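PDB 3VTH: hydrogenase maturation factor from Thermoanaerobacter tengcongensis, which probably transfers a carbamoyl group from carbamoyl phosphate to the C-terminal cysteine of HypE, at the cost of ATP, during [NiFe]-hydrogenase maturation. Local coordinates for residues L276-K288 with L301-Y315. Sequence-based numbering, arbitrary orientation.
Sequences LLSQRRPIVLLKK and LDTLGVMLPYAPIHY. With APC (diphosphomethylphosphonic acid adenosyl ester), chain F; PO4 (phosphate ion), chain L.
R281 folds back from a type I turn, bent at chi2 (-71°) and chi3, to reach across to P309 while holding two carbonyls of its own segment. Its NH1 gives P309 O a 2.8 Å bond in the carbonyl plane, NH2 holds L277 O at the helix end, and NE holds S278 O. L308 lays CD1 over one face of the guanidinium, and the same methyl reaches L277 CD2 at 3.8 Å. With an alanine here, P309 O and L277 O would probably lose their guanidinium partner, S278 O its bond from NE, and the L308 methyl its flat cover. Water 1 ties L276 O and P282 O to L308 N. Beyond it, strands 283-287 and 303-307 run antiparallel, with V284-V306 and L286-L304 as hydrogen-bonded pairs. The L286 and V306 side chains cross at about a right angle (CD1 to CB 4.1 Å), and V262 of helix 259-265 packs on both. Near D302, K287, bent at chi2 (-78°), brings NZ to the syn side of D302 OD2 (2.8 Å), a salt bridge, while extended K288 gives NZ to L301 O and A298 O. Side-chain-free G305 lies beside L285, whose CD1 touches APC C2 at 3.6 Å; T303 OG1 accepts from APC N6 (3.2 Å). This β-hairpin thus forms an adenine-binding edge of the nucleotide pocket in the YrdC-like (telomere recombination) domain.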
ATOM      1  N   LEU A 276      -0.302   1.112  14.204  1.00 25.71           N
ATOM      2  CA  LEU A 276       1.117   1.382  14.521  1.00 25.92           C
ATOM      3  C   LEU A 276       1.835   0.173  15.106  1.00 25.98           C
ATOM      4  O   LEU A 276       2.967  -0.151  14.711  1.00 26.25           O
ATOM      5  CB  LEU A 276       1.230   2.536  15.513  1.00 25.95           C
ATOM      6  CG  LEU A 276       1.102   3.959  14.964  1.00 27.28           C
ATOM      7  CD1 LEU A 276       0.843   4.951  16.114  1.00 29.03           C
ATOM      8  CD2 LEU A 276       2.358   4.314  14.191  1.00 25.06           C
ATOM      9  N   LEU A 277       1.159  -0.484  16.043  1.00 26.90           N
ATOM     10  CA  LEU A 277       1.721  -1.606  16.792  1.00 27.77           C
ATOM     11  C   LEU A 277       1.665  -2.943  16.052  1.00 27.72           C
ATOM     12  O   LEU A 277       2.364  -3.872  16.426  1.00 27.53           O
ATOM     13  CB  LEU A 277       1.027  -1.750  18.156  1.00 28.91           C
ATOM     14  CG  LEU A 277       1.360  -0.678  19.217  1.00 30.69           C
ATOM     15  CD1 LEU A 277       0.335  -0.730  20.342  1.00 34.17           C
ATOM     16  CD2 LEU A 277       2.781  -0.829  19.800  1.00 31.16           C
ATOM     17  N   SER A 278       0.833  -3.045  15.013  1.00 27.37           N
ATOM     18  CA  SER A 278       0.764  -4.284  14.217  1.00 27.07           C
ATOM     19  C   SER A 278       2.157  -4.754  13.819  1.00 26.75           C
ATOM     20  O   SER A 278       3.017  -3.931  13.519  1.00 26.27           O
ATOM     21  CB  SER A 278      -0.038  -4.038  12.938  1.00 27.18           C
ATOM     22  OG  SER A 278      -0.093  -5.215  12.130  1.00 27.91           O
ATOM     23  N   GLN A 279       2.384  -6.069  13.782  1.00 25.91           N
ATOM     24  CA  GLN A 279       3.637  -6.571  13.203  1.00 25.97           C
ATOM     25  C   GLN A 279       3.803  -6.176  11.733  1.00 24.38           C
ATOM     26  O   GLN A 279       4.906  -6.209  11.197  1.00 24.30           O
ATOM     27  CB  GLN A 279       3.754  -8.088  13.343  1.00 26.88           C
ATOM     28  CG  GLN A 279       4.238  -8.573  14.704  1.00 28.04           C
ATOM     29  CD  GLN A 279       4.362 -10.080  14.711  1.00 28.19           C
ATOM     30  OE1 GLN A 279       3.366 -10.782  14.854  1.00 29.63           O
ATOM     31  NE2 GLN A 279       5.575 -10.583  14.510  1.00 23.87           N
ATOM     32  N   ARG A 280       2.720  -5.784  11.068  1.00 24.47           N
ATOM     33  CA  ARG A 280       2.880  -5.299   9.690  1.00 23.38           C
ATOM     34  C   ARG A 280       3.762  -4.030   9.686  1.00 23.73           C
ATOM     35  O   ARG A 280       4.446  -3.744   8.697  1.00 23.99           O
ATOM     36  CB  ARG A 280       1.521  -5.076   9.024  1.00 23.09           C
ATOM     37  CG  ARG A 280       0.614  -6.328   8.966  1.00 24.08           C
ATOM     38  CD  ARG A 280      -0.675  -6.025   8.171  1.00 22.13           C
ATOM     39  NE  ARG A 280      -1.636  -7.136   8.175  1.00 25.00           N
ATOM     40  CZ  ARG A 280      -1.640  -8.142   7.301  1.00 25.87           C
ATOM     41  NH1 ARG A 280      -0.715  -8.193   6.341  1.00 23.64           N
ATOM     42  NH2 ARG A 280      -2.575  -9.102   7.383  1.00 26.21           N
ATOM     43  N   ARG A 281       3.740  -3.288  10.801  1.00 23.79           N
ATOM     44  CA  ARG A 281       4.541  -2.067  10.991  1.00 23.29           C
ATOM     45  C   ARG A 281       4.550  -1.134   9.781  1.00 22.92           C
ATOM     46  O   ARG A 281       5.596  -0.979   9.140  1.00 22.64           O
ATOM     47  CB  ARG A 281       5.992  -2.431  11.400  1.00 23.95           C
ATOM     48  CG  ARG A 281       6.114  -3.106  12.782  1.00 24.72           C
ATOM     49  CD  ARG A 281       5.850  -2.112  13.896  1.00 25.90           C
ATOM     50  NE  ARG A 281       5.248  -2.702  15.107  1.00 27.92           N
ATOM     51  CZ  ARG A 281       5.723  -2.565  16.344  1.00 30.10           C
ATOM     52  NH1 ARG A 281       6.839  -1.877  16.575  1.00 28.69           N
ATOM     53  NH2 ARG A 281       5.070  -3.108  17.368  1.00 30.39           N
ATOM     54  N   PRO A 282       3.398  -0.501   9.467  1.00 22.82           N
ATOM     55  CA  PRO A 282       3.415   0.524   8.437  1.00 22.77           C
ATOM     56  C   PRO A 282       3.733   1.906   9.010  1.00 23.05           C
ATOM     57  O   PRO A 282       3.703   2.111  10.240  1.00 23.59           O
ATOM     58  CB  PRO A 282       1.962   0.546   7.965  1.00 22.77           C
ATOM     59  CG  PRO A 282       1.196   0.317   9.220  1.00 22.85           C
ATOM     60  CD  PRO A 282       2.021  -0.745   9.950  1.00 23.31           C
ATOM     61  N   ILE A 283       4.010   2.842   8.104  1.00 22.81           N
ATOM     62  CA  ILE A 283       3.889   4.282   8.380  1.00 22.05           C
ATOM     63  C   ILE A 283       2.377   4.561   8.533  1.00 22.98           C
ATOM     64  O   ILE A 283       1.594   4.108   7.719  1.00 22.45           O
ATOM     65  CB  ILE A 283       4.428   5.087   7.177  1.00 22.31           C
ATOM     66  CG1 ILE A 283       5.950   4.865   7.014  1.00 20.80           C
ATOM     67  CG2 ILE A 283       4.063   6.593   7.298  1.00 20.15           C
ATOM     68  CD1 ILE A 283       6.466   5.139   5.601  1.00 20.54           C
ATOM     69  N   VAL A 284       1.975   5.263   9.600  1.00 22.81           N
ATOM     70  CA  VAL A 284       0.569   5.599   9.779  1.00 23.33           C
ATOM     71  C   VAL A 284       0.455   7.119   9.743  1.00 23.58           C
ATOM     72  O   VAL A 284       1.204   7.808  10.429  1.00 23.36           O
ATOM     73  CB  VAL A 284       0.011   5.068  11.133  1.00 23.92           C
ATOM     74  CG1 VAL A 284      -1.479   5.430  11.318  1.00 24.30           C
ATOM     75  CG2 VAL A 284       0.227   3.550  11.274  1.00 24.22           C
ATOM     76  N   LEU A 285      -0.499   7.626   8.963  1.00 23.87           N
ATOM     77  CA  LEU A 285      -0.729   9.066   8.886  1.00 25.10           C
ATOM     78  C   LEU A 285      -1.582   9.510  10.060  1.00 25.94           C
ATOM     79  O   LEU A 285      -2.704   9.031  10.249  1.00 26.35           O
ATOM     80  CB  LEU A 285      -1.387   9.468   7.554  1.00 24.46           C
ATOM     81  CG  LEU A 285      -0.630   9.007   6.297  1.00 24.65           C
ATOM     82  CD1 LEU A 285      -1.340   9.510   5.071  1.00 25.72           C
ATOM     83  CD2 LEU A 285       0.853   9.460   6.301  1.00 24.75           C
ATOM     84  N   LEU A 286      -1.045  10.458  10.822  1.00 26.90           N
ATOM     85  CA  LEU A 286      -1.637  10.889  12.088  1.00 27.82           C
ATOM     86  C   LEU A 286      -1.749  12.400  12.128  1.00 29.09           C
ATOM     87  O   LEU A 286      -0.854  13.083  11.645  1.00 29.07           O
ATOM     88  CB  LEU A 286      -0.746  10.427  13.257  1.00 27.50           C
ATOM     89  CG  LEU A 286      -0.533   8.919  13.432  1.00 27.94           C
ATOM     90  CD1 LEU A 286       0.539   8.688  14.485  1.00 28.22           C
ATOM     91  CD2 LEU A 286      -1.832   8.194  13.819  1.00 26.78           C
ATOM     92  N   LYS A 287      -2.834  12.920  12.713  1.00 29.89           N
ATOM     93  CA  LYS A 287      -2.992  14.365  12.881  1.00 31.86           C
ATOM     94  C   LYS A 287      -1.995  14.899  13.897  1.00 32.09           C
ATOM     95  O   LYS A 287      -1.832  14.320  14.985  1.00 32.23           O
ATOM     96  CB  LYS A 287      -4.424  14.721  13.310  1.00 33.29           C
ATOM     97  CG  LYS A 287      -5.494  14.457  12.228  1.00 36.56           C
ATOM     98  CD  LYS A 287      -5.518  15.551  11.129  1.00 40.18           C
ATOM     99  CE  LYS A 287      -6.619  15.268  10.095  1.00 43.07           C
ATOM    100  NZ  LYS A 287      -6.735  16.333   9.048  1.00 45.52           N
ATOM    101  N   LYS A 288      -1.343  16.008  13.545  1.00 32.57           N
ATOM    102  CA  LYS A 288      -0.341  16.660  14.400  1.00 33.53           C
ATOM    103  C   LYS A 288      -1.006  17.288  15.621  1.00 34.93           C
ATOM    104  O   LYS A 288      -2.057  17.916  15.499  1.00 35.47           O
ATOM    105  CB  LYS A 288       0.377  17.775  13.634  1.00 34.05           C
ATOM    106  CG  LYS A 288       1.311  17.324  12.509  1.00 33.91           C
ATOM    107  CD  LYS A 288       1.773  18.586  11.746  1.00 34.64           C
ATOM    108  CE  LYS A 288       2.847  18.270  10.720  1.00 31.18           C
ATOM    109  NZ  LYS A 288       3.175  19.486   9.960  1.00 32.91           N
ATOM    110  N   LEU A 301       1.282  20.764   6.136  1.00 35.49           N
ATOM    111  CA  LEU A 301       0.323  19.688   6.319  1.00 34.10           C
ATOM    112  C   LEU A 301      -0.066  19.590   7.795  1.00 34.86           C
ATOM    113  O   LEU A 301       0.714  19.979   8.681  1.00 34.20           O
ATOM    114  CB  LEU A 301       0.894  18.355   5.818  1.00 32.28           C
ATOM    115  CG  LEU A 301       1.340  18.326   4.344  1.00 31.61           C
ATOM    116  CD1 LEU A 301       1.976  16.978   3.984  1.00 30.39           C
ATOM    117  CD2 LEU A 301       0.185  18.639   3.415  1.00 32.18           C
ATOM    118  N   ASP A 302      -1.267  19.069   8.061  1.00 34.49           N
ATOM    119  CA  ASP A 302      -1.712  18.913   9.443  1.00 35.32           C
ATOM    120  C   ASP A 302      -1.521  17.478   9.950  1.00 33.76           C
ATOM    121  O   ASP A 302      -1.985  17.135  11.037  1.00 33.65           O
ATOM    122  CB  ASP A 302      -3.155  19.421   9.638  1.00 36.04           C
ATOM    123  CG  ASP A 302      -4.205  18.536   8.984  1.00 37.35           C
ATOM    124  OD1 ASP A 302      -3.886  17.656   8.154  1.00 36.53           O
ATOM    125  OD2 ASP A 302      -5.398  18.745   9.297  1.00 42.84           O
ATOM    126  N   THR A 303      -0.849  16.656   9.144  1.00 32.55           N
ATOM    127  CA  THR A 303      -0.578  15.255   9.476  1.00 31.77           C
ATOM    128  C   THR A 303       0.920  14.923   9.429  1.00 31.13           C
ATOM    129  O   THR A 303       1.694  15.601   8.757  1.00 32.14           O
ATOM    130  CB  THR A 303      -1.279  14.292   8.505  1.00 31.67           C
ATOM    131  OG1 THR A 303      -0.816  14.562   7.172  1.00 32.72           O
ATOM    132  CG2 THR A 303      -2.835  14.447   8.567  1.00 31.84           C
ATOM    133  N   LEU A 304       1.312  13.880  10.155  1.00 29.93           N
ATOM    134  CA  LEU A 304       2.659  13.348  10.128  1.00 29.93           C
ATOM    135  C   LEU A 304       2.556  11.857   9.798  1.00 28.26           C
ATOM    136  O   LEU A 304       1.639  11.183  10.269  1.00 28.03           O
ATOM    137  CB  LEU A 304       3.279  13.523  11.517  1.00 30.93           C
ATOM    138  CG  LEU A 304       4.683  14.062  11.799  1.00 35.12           C
ATOM    139  CD1 LEU A 304       5.127  15.205  10.867  1.00 33.95           C
ATOM    140  CD2 LEU A 304       4.725  14.528  13.288  1.00 35.22           C
ATOM    141  N   GLY A 305       3.496  11.345   9.002  1.00 26.83           N
ATOM    142  CA  GLY A 305       3.582   9.913   8.736  1.00 25.38           C
ATOM    143  C   GLY A 305       4.549   9.317   9.736  1.00 25.50           C
ATOM    144  O   GLY A 305       5.723   9.690   9.753  1.00 25.85           O
ATOM    145  N   VAL A 306       4.055   8.416  10.585  1.00 24.99           N
ATOM    146  CA  VAL A 306       4.874   7.873  11.674  1.00 25.88           C
ATOM    147  C   VAL A 306       4.887   6.356  11.665  1.00 25.39           C
ATOM    148  O   VAL A 306       3.862   5.732  11.456  1.00 25.47           O
ATOM    149  CB  VAL A 306       4.392   8.378  13.065  1.00 26.95           C
ATOM    150  CG1 VAL A 306       5.333   7.909  14.178  1.00 27.28           C
ATOM    151  CG2 VAL A 306       4.333   9.899  13.077  1.00 28.00           C
ATOM    152  N   MET A 307       6.062   5.779  11.894  1.00 25.87           N
ATOM    153  CA  MET A 307       6.203   4.348  12.071  1.00 25.89           C
ATOM    154  C   MET A 307       6.969   4.043  13.358  1.00 26.14           C
ATOM    155  O   MET A 307       7.714   4.891  13.902  1.00 25.79           O
ATOM    156  CB  MET A 307       6.942   3.735  10.872  1.00 25.82           C
ATOM    157  CG  MET A 307       8.441   4.119  10.818  1.00 30.12           C
ATOM    158  SD  MET A 307       9.247   3.755   9.240  1.00 39.57           S
ATOM    159  CE  MET A 307       8.372   2.264   8.781  1.00 33.47           C
ATOM    160  N   LEU A 308       6.797   2.821  13.833  1.00 25.62           N
ATOM    161  CA  LEU A 308       7.535   2.336  14.991  1.00 26.43           C
ATOM    162  C   LEU A 308       8.668   1.443  14.483  1.00 26.22           C
ATOM    163  O   LEU A 308       8.688   1.105  13.307  1.00 25.28           O
ATOM    164  CB  LEU A 308       6.582   1.563  15.917  1.00 26.43           C
ATOM    165  CG  LEU A 308       5.442   2.383  16.536  1.00 28.89           C
ATOM    166  CD1 LEU A 308       4.558   1.526  17.449  1.00 29.30           C
ATOM    167  CD2 LEU A 308       5.984   3.588  17.315  1.00 28.26           C
ATOM    168  N   PRO A 309       9.615   1.059  15.360  1.00 26.90           N
ATOM    169  CA  PRO A 309      10.686   0.141  14.961  1.00 26.76           C
ATOM    170  C   PRO A 309      10.112  -1.165  14.395  1.00 27.01           C
ATOM    171  O   PRO A 309       9.073  -1.647  14.900  1.00 27.24           O
ATOM    172  CB  PRO A 309      11.397  -0.152  16.286  1.00 27.57           C
ATOM    173  CG  PRO A 309      11.193   1.069  17.106  1.00 29.06           C
ATOM    174  CD  PRO A 309       9.771   1.507  16.759  1.00 28.49           C
ATOM    175  N   TYR A 310      10.751  -1.723  13.364  1.00 26.05           N
ATOM    176  CA  TYR A 310      10.267  -2.976  12.773  1.00 26.33           C
ATOM    177  C   TYR A 310      11.318  -4.074  12.629  1.00 26.59           C
ATOM    178  O   TYR A 310      10.977  -5.237  12.367  1.00 27.26           O
ATOM    179  CB  TYR A 310       9.521  -2.741  11.441  1.00 25.26           C
ATOM    180  CG  TYR A 310      10.322  -2.125  10.315  1.00 24.98           C
ATOM    181  CD1 TYR A 310      10.325  -0.733  10.120  1.00 25.23           C
ATOM    182  CD2 TYR A 310      11.068  -2.926   9.430  1.00 24.94           C
ATOM    183  CE1 TYR A 310      11.055  -0.151   9.083  1.00 26.73           C
ATOM    184  CE2 TYR A 310      11.810  -2.353   8.378  1.00 24.92           C
ATOM    185  CZ  TYR A 310      11.785  -0.966   8.209  1.00 26.13           C
ATOM    186  OH  TYR A 310      12.503  -0.369   7.195  1.00 27.98           O
ATOM    187  N   ALA A 311      12.585  -3.717  12.810  1.00 26.18           N
ATOM    188  CA  ALA A 311      13.663  -4.694  12.749  1.00 26.52           C
ATOM    189  C   ALA A 311      14.502  -4.547  14.018  1.00 26.60           C
ATOM    190  O   ALA A 311      14.475  -3.485  14.652  1.00 27.29           O
ATOM    191  CB  ALA A 311      14.507  -4.486  11.504  1.00 25.70           C
ATOM    192  N   PRO A 312      15.245  -5.601  14.406  1.00 26.85           N
ATOM    193  CA  PRO A 312      16.054  -5.463  15.624  1.00 27.57           C
ATOM    194  C   PRO A 312      17.036  -4.290  15.619  1.00 27.93           C
ATOM    195  O   PRO A 312      17.266  -3.697  16.681  1.00 28.31           O
ATOM    196  CB  PRO A 312      16.802  -6.798  15.704  1.00 28.23           C
ATOM    197  CG  PRO A 312      15.863  -7.756  15.016  1.00 27.49           C
ATOM    198  CD  PRO A 312      15.322  -6.975  13.860  1.00 26.16           C
ATOM    199  N   ILE A 313      17.620  -3.961  14.462  1.00 27.03           N
ATOM    200  CA  ILE A 313      18.537  -2.816  14.388  1.00 28.15           C
ATOM    201  C   ILE A 313      17.903  -1.492  14.854  1.00 28.05           C
ATOM    202  O   ILE A 313      18.607  -0.617  15.360  1.00 29.07           O
ATOM    203  CB  ILE A 313      19.172  -2.625  12.986  1.00 27.83           C
ATOM    204  CG1 ILE A 313      18.094  -2.534  11.891  1.00 29.32           C
ATOM    205  CG2 ILE A 313      20.181  -3.764  12.697  1.00 28.47           C
ATOM    206  CD1 ILE A 313      18.570  -1.830  10.604  1.00 30.87           C
ATOM    207  N   HIS A 314      16.589  -1.340  14.656  1.00 27.35           N
ATOM    208  CA  HIS A 314      15.908  -0.093  15.049  1.00 27.15           C
ATOM    209  C   HIS A 314      15.812   0.006  16.556  1.00 27.77           C
ATOM    210  O   HIS A 314      16.044   1.078  17.123  1.00 28.55           O
ATOM    211  CB  HIS A 314      14.491   0.015  14.464  1.00 26.35           C
ATOM    212  CG  HIS A 314      14.421  -0.184  12.986  1.00 26.27           C
ATOM    213  ND1 HIS A 314      15.238   0.483  12.099  1.00 28.02           N
ATOM    214  CD2 HIS A 314      13.603  -0.955  12.235  1.00 23.86           C
ATOM    215  CE1 HIS A 314      14.946   0.111  10.867  1.00 24.62           C
ATOM    216  NE2 HIS A 314      13.957  -0.759  10.922  1.00 26.48           N
ATOM    217  N   TYR A 315      15.462  -1.103  17.207  1.00 27.62           N
ATOM    218  CA  TYR A 315      15.411  -1.130  18.669  1.00 29.04           C
ATOM    219  C   TYR A 315      16.774  -0.861  19.276  1.00 30.18           C
ATOM    220  O   TYR A 315      16.885  -0.168  20.297  1.00 31.67           O
ATOM    221  CB  TYR A 315      14.874  -2.467  19.182  1.00 29.02           C
ATOM    222  CG  TYR A 315      13.414  -2.702  18.874  1.00 28.69           C
ATOM    223  CD1 TYR A 315      12.418  -2.213  19.714  1.00 29.91           C
ATOM    224  CD2 TYR A 315      13.030  -3.440  17.747  1.00 27.92           C
ATOM    225  CE1 TYR A 315      11.050  -2.446  19.432  1.00 30.24           C
ATOM    226  CE2 TYR A 315      11.688  -3.671  17.460  1.00 29.29           C
ATOM    227  CZ  TYR A 315      10.711  -3.180  18.315  1.00 29.75           C
ATOM    228  OH  TYR A 315       9.399  -3.426  18.024  1.00 31.40           O
TER
HETATM  229  PG  APC F 804      11.045   9.149  -3.940  1.00 34.95           P
HETATM  230  O1G APC F 804      11.688   8.118  -3.047  1.00 33.49           O
HETATM  231  O2G APC F 804      11.387  10.560  -3.527  1.00 35.90           O
HETATM  232  O3G APC F 804      11.235   8.909  -5.410  1.00 32.93           O
HETATM  233  PB  APC F 804       8.611   8.543  -2.519  1.00 35.10           P
HETATM  234  O1B APC F 804       8.802   7.059  -2.478  1.00 33.46           O
HETATM  235  O2B APC F 804       7.183   9.001  -2.737  1.00 37.17           O
HETATM  236  O3B APC F 804       9.438   9.083  -3.789  1.00 34.11           O
HETATM  237  PA  APC F 804       9.567   8.341   0.469  1.00 31.84           P
HETATM  238  O1A APC F 804      10.019   9.288   1.555  1.00 30.81           O
HETATM  239  O2A APC F 804      10.441   7.160   0.248  1.00 32.04           O
HETATM  240  C3A APC F 804       9.335   9.344  -1.049  1.00 33.51           C
HETATM  241  O5' APC F 804       8.117   7.725   0.811  1.00 31.44           O
HETATM  242  C5' APC F 804       7.307   8.151   1.903  1.00 32.54           C
HETATM  243  C4' APC F 804       5.866   8.267   1.415  1.00 31.97           C
HETATM  244  O4' APC F 804       5.064   8.574   2.562  1.00 32.31           O
HETATM  245  C3' APC F 804       5.719   9.426   0.425  1.00 33.10           C
HETATM  246  O3' APC F 804       4.850   9.085  -0.670  1.00 35.70           O
HETATM  247  C2' APC F 804       5.053  10.510   1.247  1.00 32.89           C
HETATM  248  O2' APC F 804       4.330  11.456   0.436  1.00 32.50           O
HETATM  249  C1' APC F 804       4.241   9.698   2.255  1.00 30.60           C
HETATM  250  N9  APC F 804       4.048  10.559   3.416  1.00 30.91           N
HETATM  251  C8  APC F 804       4.958  10.880   4.374  1.00 31.18           C
HETATM  252  N7  APC F 804       4.409  11.750   5.258  1.00 31.40           N
HETATM  253  C5  APC F 804       3.142  11.988   4.857  1.00 30.05           C
HETATM  254  C6  APC F 804       2.003  12.811   5.320  1.00 30.82           C
HETATM  255  N6  APC F 804       2.103  13.570   6.432  1.00 32.22           N
HETATM  256  N1  APC F 804       0.860  12.774   4.601  1.00 30.61           N
HETATM  257  C2  APC F 804       0.726  12.011   3.496  1.00 31.61           C
HETATM  258  N3  APC F 804       1.707  11.241   3.000  1.00 28.96           N
HETATM  259  C4  APC F 804       2.910  11.198   3.639  1.00 29.83           C
HETATM  260  P   PO4 L 810      -4.740  -7.735  10.185  1.00 61.33           P
HETATM  261  O1  PO4 L 810      -3.280  -7.368  10.398  1.00 58.80           O
HETATM  262  O2  PO4 L 810      -5.503  -6.504   9.719  1.00 60.60           O
HETATM  263  O3  PO4 L 810      -4.900  -8.806   9.132  1.00 58.94           O
HETATM  264  O4  PO4 L 810      -5.309  -8.215  11.505  1.00 60.54           O
HETATM  265  O   HOH W   1       4.647   1.125  12.679  1.00 19.00           O
HETATM  266  O   HOH W   2      -3.199  18.634  13.250  1.00 33.06           O